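Local coordinates for trehalose-6-phosphate phosphatase-related protein (Thermoplasma acidophilum, PDB 1U02), which removes the phosphate from trehalose 6-phosphate to give free trehalose, using magnesium as cofactor, at residues P19-S33 and R47-I60. Sequence-based numbering, arbitrary orientation.
Sequences PEESYADAGLLSLIS and RSPEEISRFLPLDI. With NA (sodium ion), chain C.
Beside the magnesium site of this HAD-family phosphatase, the loop and helix start of 19-33 pack against helix 49-55 and its flanking turns. Arg47 meets Pro19 end-on. Its NH2 lies 2.9 Å from Pro19 O, and NH1 also bonds this oxygen, both from the same face of the carbonyl. The chain of Arg47 bends at chi2 (-87°), which brings the guanidinium up to Pro19 O. NH1 also forms a salt bridge with Glu51 OE2, and NE pairs with the magnesium ligand Asp9. Phe55 turns its edge to one face of the guanidinium, with CE2 above it and off centre. Ser22 OG binds sodium at 2.7 Å, together with Asp9 and Pro14.

Phe55 fills the middle of the contact. Ser22 O sits over one face of its ring, 3.4 Å from CG. The ring edge points into the face of Tyr23 in a T-shaped stack, with centroids 4.8 Å apart and planes at 79°. Next to the ring, along the backbone, Ala24 N donates to Phe55 O at 3.0 Å in a nearly straight bond (165°). Water 2 joins the same oxygen to Ala24 O. At the outer side, water 1 links Glu20 O to Arg54 NH2.

Further along, the contact is apolar. Leu56 CD1 lies 3.7 Å from Ala24 CB and also touches Leu29. Leu58 CD1 reaches Ile32 CG2 at 3.5 Å, the two side chains crossing at about a right angle.

A methionine in place of Arg47 would probably cost Pro19 O both guanidinium donors, take the NE partner from Asp9, and leave Glu51 with its other salt bridge, to Lys111. The shared guanidinium thus links the 19-22 turn to helix 49-55 and to a metal ligand.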
ATOM      1  N   PRO A  19       2.927   9.056   8.729  1.00 12.87           N
ATOM      2  CA  PRO A  19       2.255   7.828   8.283  1.00 12.45           C
ATOM      3  C   PRO A  19       1.915   6.789   9.346  1.00 12.21           C
ATOM      4  O   PRO A  19       1.034   5.954   9.139  1.00 12.00           O
ATOM      5  CB  PRO A  19       3.195   7.283   7.200  1.00 11.58           C
ATOM      6  CG  PRO A  19       4.542   7.833   7.588  1.00 16.35           C
ATOM      7  CD  PRO A  19       4.207   9.243   8.023  1.00 13.18           C
ATOM      8  N   GLU A  20       2.590   6.835  10.485  1.00 11.63           N
ATOM      9  CA  GLU A  20       2.301   5.863  11.533  1.00 13.24           C
ATOM     10  C   GLU A  20       0.954   6.132  12.211  1.00 11.24           C
ATOM     11  O   GLU A  20       0.420   5.274  12.909  1.00 10.92           O
ATOM     12  CB  GLU A  20       3.409   5.877  12.593  1.00 14.06           C
ATOM     13  CG  GLU A  20       3.467   7.160  13.426  1.00 13.84           C
ATOM     14  CD  GLU A  20       4.227   8.294  12.751  1.00 16.43           C
ATOM     15  OE1 GLU A  20       4.581   8.177  11.554  1.00 15.17           O
ATOM     16  OE2 GLU A  20       4.470   9.315  13.429  1.00 16.38           O
ATOM     17  N   GLU A  21       0.413   7.327  12.000  1.00 11.07           N
ATOM     18  CA  GLU A  21      -0.852   7.727  12.619  1.00 12.06           C
ATOM     19  C   GLU A  21      -2.099   7.432  11.780  1.00 12.09           C
ATOM     20  O   GLU A  21      -3.214   7.701  12.215  1.00 13.52           O
ATOM     21  CB  GLU A  21      -0.823   9.235  12.912  1.00 12.38           C
ATOM     22  CG  GLU A  21       0.331   9.704  13.799  1.00 11.54           C
ATOM     23  CD  GLU A  21       0.310  11.209  14.023  1.00 15.28           C
ATOM     24  OE1 GLU A  21      -0.691  11.849  13.638  1.00 14.09           O
ATOM     25  OE2 GLU A  21       1.283  11.758  14.587  1.00 13.45           O
ATOM     26  N   SER A  22      -1.915   6.870  10.593  1.00 12.28           N
ATOM     27  CA  SER A  22      -3.036   6.618   9.687  1.00 13.32           C
ATOM     28  C   SER A  22      -4.062   5.539  10.034  1.00 13.37           C
ATOM     29  O   SER A  22      -4.401   4.697   9.195  1.00 11.24           O
ATOM     30  CB  SER A  22      -2.498   6.374   8.277  1.00 13.52           C
ATOM     31  OG  SER A  22      -1.772   7.507   7.831  1.00 15.33           O
ATOM     32  N   TYR A  23      -4.561   5.571  11.265  1.00 13.31           N
ATOM     33  CA  TYR A  23      -5.583   4.622  11.694  1.00 12.96           C
ATOM     34  C   TYR A  23      -6.915   5.052  11.087  1.00 12.50           C
ATOM     35  O   TYR A  23      -7.166   6.242  10.923  1.00 11.38           O
ATOM     36  CB  TYR A  23      -5.686   4.616  13.213  1.00 13.33           C
ATOM     37  CG  TYR A  23      -4.558   3.867  13.866  1.00 14.87           C
ATOM     38  CD1 TYR A  23      -4.780   2.631  14.461  1.00 14.58           C
ATOM     39  CD2 TYR A  23      -3.263   4.384  13.873  1.00 14.67           C
ATOM     40  CE1 TYR A  23      -3.740   1.924  15.056  1.00 15.92           C
ATOM     41  CE2 TYR A  23      -2.215   3.685  14.463  1.00 17.07           C
ATOM     42  CZ  TYR A  23      -2.465   2.457  15.053  1.00 16.27           C
ATOM     43  OH  TYR A  23      -1.444   1.765  15.664  1.00 20.37           O
ATOM     44  N   ALA A  24      -7.763   4.083  10.757  1.00 11.21           N
ATOM     45  CA  ALA A  24      -9.059   4.382  10.165  1.00 11.09           C
ATOM     46  C   ALA A  24      -9.997   4.982  11.211  1.00 13.13           C
ATOM     47  O   ALA A  24     -10.073   4.485  12.340  1.00 12.25           O
ATOM     48  CB  ALA A  24      -9.674   3.110   9.596  1.00 11.08           C
ATOM     49  N   ASP A  25     -10.699   6.052  10.849  1.00 12.95           N
ATOM     50  CA  ASP A  25     -11.649   6.666  11.778  1.00 13.12           C
ATOM     51  C   ASP A  25     -12.957   5.885  11.718  1.00 13.37           C
ATOM     52  O   ASP A  25     -13.130   5.029  10.848  1.00 12.61           O
ATOM     53  CB  ASP A  25     -11.895   8.153  11.448  1.00 16.72           C
ATOM     54  CG  ASP A  25     -12.377   8.382  10.023  1.00 19.38           C
ATOM     55  OD1 ASP A  25     -13.019   7.485   9.438  1.00 21.09           O
ATOM     56  OD2 ASP A  25     -12.129   9.487   9.489  1.00 22.47           O
ATOM     57  N   ALA A  26     -13.867   6.167  12.649  1.00 14.04           N
ATOM     58  CA  ALA A  26     -15.154   5.480  12.711  1.00 13.74           C
ATOM     59  C   ALA A  26     -15.890   5.470  11.375  1.00 14.35           C
ATOM     60  O   ALA A  26     -16.526   4.479  11.020  1.00 14.22           O
ATOM     61  CB  ALA A  26     -16.036   6.120  13.787  1.00 14.91           C
ATOM     62  N   GLY A  27     -15.810   6.575  10.641  1.00 13.81           N
ATOM     63  CA  GLY A  27     -16.489   6.651   9.357  1.00 14.74           C
ATOM     64  C   GLY A  27     -16.012   5.598   8.373  1.00 13.33           C
ATOM     65  O   GLY A  27     -16.816   4.929   7.713  1.00 14.22           O
ATOM     66  N   LEU A  28     -14.697   5.445   8.276  1.00 13.10           N
ATOM     67  CA  LEU A  28     -14.121   4.465   7.367  1.00 11.92           C
ATOM     68  C   LEU A  28     -14.420   3.049   7.862  1.00 11.80           C
ATOM     69  O   LEU A  28     -14.699   2.150   7.062  1.00 12.21           O
ATOM     70  CB  LEU A  28     -12.605   4.671   7.235  1.00 11.26           C
ATOM     71  CG  LEU A  28     -11.873   3.702   6.291  1.00 11.76           C
ATOM     72  CD1 LEU A  28     -12.540   3.716   4.919  1.00 10.61           C
ATOM     73  CD2 LEU A  28     -10.398   4.087   6.179  1.00  9.69           C
ATOM     74  N   LEU A  29     -14.365   2.851   9.176  1.00 13.12           N
ATOM     75  CA  LEU A  29     -14.639   1.536   9.747  1.00 12.42           C
ATOM     76  C   LEU A  29     -16.055   1.086   9.378  1.00 13.62           C
ATOM     77  O   LEU A  29     -16.270  -0.069   9.016  1.00 14.14           O
ATOM     78  CB  LEU A  29     -14.470   1.570  11.274  1.00 11.23           C
ATOM     79  CG  LEU A  29     -13.019   1.720  11.756  1.00 13.46           C
ATOM     80  CD1 LEU A  29     -12.966   1.980  13.259  1.00 11.02           C
ATOM     81  CD2 LEU A  29     -12.246   0.453  11.405  1.00 16.97           C
ATOM     82  N   SER A  30     -17.015   2.003   9.456  1.00 14.32           N
ATOM     83  CA  SER A  30     -18.407   1.687   9.127  1.00 15.15           C
ATOM     84  C   SER A  30     -18.557   1.360   7.637  1.00 15.56           C
ATOM     85  O   SER A  30     -19.185   0.363   7.269  1.00 15.61           O
ATOM     86  CB  SER A  30     -19.307   2.870   9.507  1.00 16.36           C
ATOM     87  OG  SER A  30     -20.630   2.707   9.020  1.00 16.92           O
ATOM     88  N   LEU A  31     -17.968   2.201   6.788  1.00 14.72           N
ATOM     89  CA  LEU A  31     -18.032   2.020   5.337  1.00 16.82           C
ATOM     90  C   LEU A  31     -17.481   0.680   4.868  1.00 15.41           C
ATOM     91  O   LEU A  31     -18.121  -0.028   4.092  1.00 15.39           O
ATOM     92  CB  LEU A  31     -17.257   3.131   4.632  1.00 19.33           C
ATOM     93  CG  LEU A  31     -17.955   4.467   4.402  1.00 26.86           C
ATOM     94  CD1 LEU A  31     -16.938   5.468   3.875  1.00 28.17           C
ATOM     95  CD2 LEU A  31     -19.102   4.291   3.410  1.00 27.57           C
ATOM     96  N   ILE A  32     -16.284   0.337   5.331  1.00 13.74           N
ATOM     97  CA  ILE A  32     -15.656  -0.914   4.929  1.00 14.70           C
ATOM     98  C   ILE A  32     -16.366  -2.098   5.573  1.00 15.08           C
ATOM     99  O   ILE A  32     -16.511  -3.152   4.953  1.00 15.16           O
ATOM    100  CB  ILE A  32     -14.147  -0.914   5.288  1.00 14.32           C
ATOM    101  CG1 ILE A  32     -13.445   0.231   4.548  1.00 15.35           C
ATOM    102  CG2 ILE A  32     -13.510  -2.235   4.889  1.00 13.91           C
ATOM    103  CD1 ILE A  32     -13.575   0.148   3.032  1.00 15.59           C
ATOM    104  N   SER A  33     -16.812  -1.913   6.811  1.00 14.98           N
ATOM    105  CA  SER A  33     -17.540  -2.957   7.524  1.00 17.49           C
ATOM    106  C   SER A  33     -18.756  -3.357   6.687  1.00 18.02           C
ATOM    107  O   SER A  33     -19.018  -4.541   6.485  1.00 15.40           O
ATOM    108  CB  SER A  33     -17.999  -2.442   8.895  1.00 18.40           C
ATOM    109  OG  SER A  33     -18.812  -3.401   9.551  1.00 24.93           O
ATOM    110  N   ARG A  47       1.902  -1.277   2.689  1.00 12.71           N
ATOM    111  CA  ARG A  47       2.005  -1.442   4.139  1.00 11.46           C
ATOM    112  C   ARG A  47       2.085  -2.930   4.460  1.00 11.87           C
ATOM    113  O   ARG A  47       1.811  -3.770   3.607  1.00 12.24           O
ATOM    114  CB  ARG A  47       0.764  -0.878   4.835  1.00 11.44           C
ATOM    115  CG  ARG A  47       0.508   0.604   4.629  1.00 14.97           C
ATOM    116  CD  ARG A  47       1.246   1.459   5.647  1.00 14.56           C
ATOM    117  NE  ARG A  47       0.731   2.824   5.629  1.00 14.81           N
ATOM    118  CZ  ARG A  47       0.985   3.741   6.554  1.00 11.51           C
ATOM    119  NH1 ARG A  47       1.756   3.449   7.591  1.00  9.60           N
ATOM    120  NH2 ARG A  47       0.454   4.954   6.437  1.00 11.60           N
ATOM    121  N   SER A  48       2.453  -3.243   5.700  1.00 10.23           N
ATOM    122  CA  SER A  48       2.550  -4.622   6.159  1.00 10.31           C
ATOM    123  C   SER A  48       1.189  -5.067   6.694  1.00 12.30           C
ATOM    124  O   SER A  48       0.302  -4.247   6.931  1.00 11.49           O
ATOM    125  CB  SER A  48       3.566  -4.724   7.296  1.00 11.01           C
ATOM    126  OG  SER A  48       3.138  -3.934   8.402  1.00 11.42           O
ATOM    127  N   PRO A  49       1.011  -6.382   6.895  1.00 13.64           N
ATOM    128  CA  PRO A  49      -0.256  -6.902   7.415  1.00 14.60           C
ATOM    129  C   PRO A  49      -0.444  -6.419   8.853  1.00 13.17           C
ATOM    130  O   PRO A  49      -1.566  -6.181   9.298  1.00 12.62           O
ATOM    131  CB  PRO A  49      -0.074  -8.419   7.357  1.00 14.13           C
ATOM    132  CG  PRO A  49       0.985  -8.622   6.329  1.00 18.72           C
ATOM    133  CD  PRO A  49       1.932  -7.478   6.551  1.00 15.59           C
ATOM    134  N   GLU A  50       0.660  -6.279   9.582  1.00 13.53           N
ATOM    135  CA  GLU A  50       0.577  -5.823  10.963  1.00 14.70           C
ATOM    136  C   GLU A  50       0.030  -4.394  10.996  1.00 13.41           C
ATOM    137  O   GLU A  50      -0.742  -4.045  11.887  1.00 13.65           O
ATOM    138  CB  GLU A  50       1.952  -5.869  11.650  1.00 17.01           C
ATOM    139  CG  GLU A  50       2.527  -7.264  11.863  1.00 21.08           C
ATOM    140  CD  GLU A  50       2.873  -7.965  10.560  1.00 23.14           C
ATOM    141  OE1 GLU A  50       3.557  -7.348   9.719  1.00 19.39           O
ATOM    142  OE2 GLU A  50       2.465  -9.134  10.379  1.00 27.19           O
ATOM    143  N   GLU A  51       0.431  -3.570  10.029  1.00 12.03           N
ATOM    144  CA  GLU A  51      -0.044  -2.189   9.968  1.00 14.16           C
ATOM    145  C   GLU A  51      -1.527  -2.097   9.618  1.00 12.85           C
ATOM    146  O   GLU A  51      -2.303  -1.469  10.333  1.00 13.04           O
ATOM    147  CB  GLU A  51       0.762  -1.379   8.947  1.00 11.82           C
ATOM    148  CG  GLU A  51       2.130  -0.949   9.439  1.00 15.39           C
ATOM    149  CD  GLU A  51       2.956  -0.281   8.354  1.00 16.79           C
ATOM    150  OE1 GLU A  51       3.297  -0.968   7.370  1.00 16.99           O
ATOM    151  OE2 GLU A  51       3.260   0.929   8.483  1.00 17.82           O
ATOM    152  N   ILE A  52      -1.926  -2.721   8.517  1.00 14.84           N
ATOM    153  CA  ILE A  52      -3.323  -2.654   8.116  1.00 12.95           C
ATOM    154  C   ILE A  52      -4.227  -3.284   9.168  1.00 13.45           C
ATOM    155  O   ILE A  52      -5.322  -2.783   9.424  1.00 11.71           O
ATOM    156  CB  ILE A  52      -3.556  -3.347   6.762  1.00 14.15           C
ATOM    157  CG1 ILE A  52      -2.684  -2.688   5.694  1.00 15.31           C
ATOM    158  CG2 ILE A  52      -5.027  -3.215   6.351  1.00 12.50           C
ATOM    159  CD1 ILE A  52      -3.017  -1.215   5.457  1.00 16.13           C
ATOM    160  N   SER A  53      -3.757  -4.371   9.782  1.00 11.43           N
ATOM    161  CA  SER A  53      -4.528  -5.069  10.807  1.00 13.07           C
ATOM    162  C   SER A  53      -4.856  -4.169  11.996  1.00 14.12           C
ATOM    163  O   SER A  53      -5.940  -4.270  12.566  1.00 13.10           O
ATOM    164  CB  SER A  53      -3.785  -6.324  11.281  1.00 12.78           C
ATOM    165  OG  SER A  53      -3.770  -7.306  10.252  1.00 12.71           O
ATOM    166  N   ARG A  54      -3.932  -3.293  12.382  1.00 13.37           N
ATOM    167  CA  ARG A  54      -4.242  -2.399  13.487  1.00 14.25           C
ATOM    168  C   ARG A  54      -4.925  -1.121  12.986  1.00 13.11           C
ATOM    169  O   ARG A  54      -5.773  -0.564  13.684  1.00 12.29           O
ATOM    170  CB  ARG A  54      -2.995  -2.065  14.318  1.00 17.61           C
ATOM    171  CG  ARG A  54      -1.859  -1.358  13.616  1.00 23.21           C
ATOM    172  CD  ARG A  54      -0.728  -1.110  14.627  1.00 27.59           C
ATOM    173  NE  ARG A  54       0.388  -0.355  14.063  1.00 30.84           N
ATOM    174  CZ  ARG A  54       1.494  -0.905  13.568  1.00 31.92           C
ATOM    175  NH1 ARG A  54       1.644  -2.222  13.564  1.00 32.43           N
ATOM    176  NH2 ARG A  54       2.454  -0.132  13.079  1.00 33.92           N
ATOM    177  N   PHE A  55      -4.573  -0.668  11.783  1.00 10.86           N
ATOM    178  CA  PHE A  55      -5.202   0.534  11.222  1.00 12.21           C
ATOM    179  C   PHE A  55      -6.680   0.299  10.938  1.00 11.48           C
ATOM    180  O   PHE A  55      -7.520   1.152  11.211  1.00 12.01           O
ATOM    181  CB  PHE A  55      -4.574   0.942   9.883  1.00  9.86           C
ATOM    182  CG  PHE A  55      -3.223   1.599   9.993  1.00 13.48           C
ATOM    183  CD1 PHE A  55      -2.815   2.244  11.161  1.00 11.78           C
ATOM    184  CD2 PHE A  55      -2.377   1.621   8.884  1.00 13.68           C
ATOM    185  CE1 PHE A  55      -1.579   2.908  11.219  1.00 16.00           C
ATOM    186  CE2 PHE A  55      -1.146   2.279   8.928  1.00 15.33           C
ATOM    187  CZ  PHE A  55      -0.746   2.923  10.095  1.00 15.53           C
ATOM    188  N   LEU A  56      -6.975  -0.865  10.367  1.00 12.01           N
ATOM    189  CA  LEU A  56      -8.327  -1.245   9.963  1.00 12.99           C
ATOM    190  C   LEU A  56      -8.631  -2.648  10.493  1.00 13.41           C
ATOM    191  O   LEU A  56      -8.644  -3.612   9.725  1.00 14.53           O
ATOM    192  CB  LEU A  56      -8.382  -1.256   8.432  1.00 11.58           C
ATOM    193  CG  LEU A  56      -9.698  -1.352   7.675  1.00 13.30           C
ATOM    194  CD1 LEU A  56     -10.440  -0.030   7.819  1.00  9.81           C
ATOM    195  CD2 LEU A  56      -9.421  -1.638   6.193  1.00 15.04           C
ATOM    196  N   PRO A  57      -8.919  -2.775  11.797  1.00 14.55           N
ATOM    197  CA  PRO A  57      -9.208  -4.085  12.400  1.00 15.57           C
ATOM    198  C   PRO A  57     -10.538  -4.736  12.027  1.00 16.58           C
ATOM    199  O   PRO A  57     -11.353  -5.058  12.895  1.00 15.40           O
ATOM    200  CB  PRO A  57      -9.077  -3.807  13.897  1.00 14.23           C
ATOM    201  CG  PRO A  57      -9.598  -2.407  14.022  1.00 17.29           C
ATOM    202  CD  PRO A  57      -9.062  -1.685  12.782  1.00 14.26           C
ATOM    203  N   LEU A  58     -10.737  -4.949  10.729  1.00 15.87           N
ATOM    204  CA  LEU A  58     -11.959  -5.559  10.222  1.00 17.10           C
ATOM    205  C   LEU A  58     -11.645  -6.892   9.563  1.00 19.47           C
ATOM    206  O   LEU A  58     -10.493  -7.181   9.228  1.00 18.51           O
ATOM    207  CB  LEU A  58     -12.624  -4.650   9.183  1.00 16.68           C
ATOM    208  CG  LEU A  58     -13.037  -3.248   9.629  1.00 19.10           C
ATOM    209  CD1 LEU A  58     -13.525  -2.459   8.421  1.00 17.35           C
ATOM    210  CD2 LEU A  58     -14.117  -3.342  10.695  1.00 16.81           C
ATOM    211  N   ASP A  59     -12.684  -7.690   9.363  1.00 20.70           N
ATOM    212  CA  ASP A  59     -12.537  -8.990   8.733  1.00 24.09           C
ATOM    213  C   ASP A  59     -12.524  -8.837   7.215  1.00 23.14           C
ATOM    214  O   ASP A  59     -13.559  -8.969   6.558  1.00 24.23           O
ATOM    215  CB  ASP A  59     -13.689  -9.907   9.163  1.00 26.85           C
ATOM    216  CG  ASP A  59     -13.650 -11.256   8.477  1.00 31.62           C
ATOM    217  OD1 ASP A  59     -12.559 -11.866   8.415  1.00 32.01           O
ATOM    218  OD2 ASP A  59     -14.718 -11.710   8.006  1.00 33.38           O
ATOM    219  N   ILE A  60     -11.354  -8.527   6.667  1.00 21.27           N
ATOM    220  CA  ILE A  60     -11.192  -8.367   5.226  1.00 20.60           C
ATOM    221  C   ILE A  60      -9.860  -8.962   4.807  1.00 19.04           C
ATOM    222  O   ILE A  60      -8.980  -9.160   5.640  1.00 19.15           O
ATOM    223  CB  ILE A  60     -11.211  -6.875   4.779  1.00 21.81           C
ATOM    224  CG1 ILE A  60     -10.505  -5.995   5.812  1.00 22.21           C
ATOM    225  CG2 ILE A  60     -12.641  -6.414   4.541  1.00 25.33           C
ATOM    226  CD1 ILE A  60      -9.022  -6.139   5.842  1.00 21.68           C
TER
HETATM  227 NA    NA C 241      -1.583   7.871   5.135  1.00 28.18          NA
HETATM  228  O   HOH W   1       1.378   2.674  13.209  1.00 18.04           O
HETATM  229  O   HOH W   2      -8.796   2.176  13.427  1.00 16.75           O
HETATM  230  O   HOH W   3       0.554   9.171   4.749  1.00 17.60           O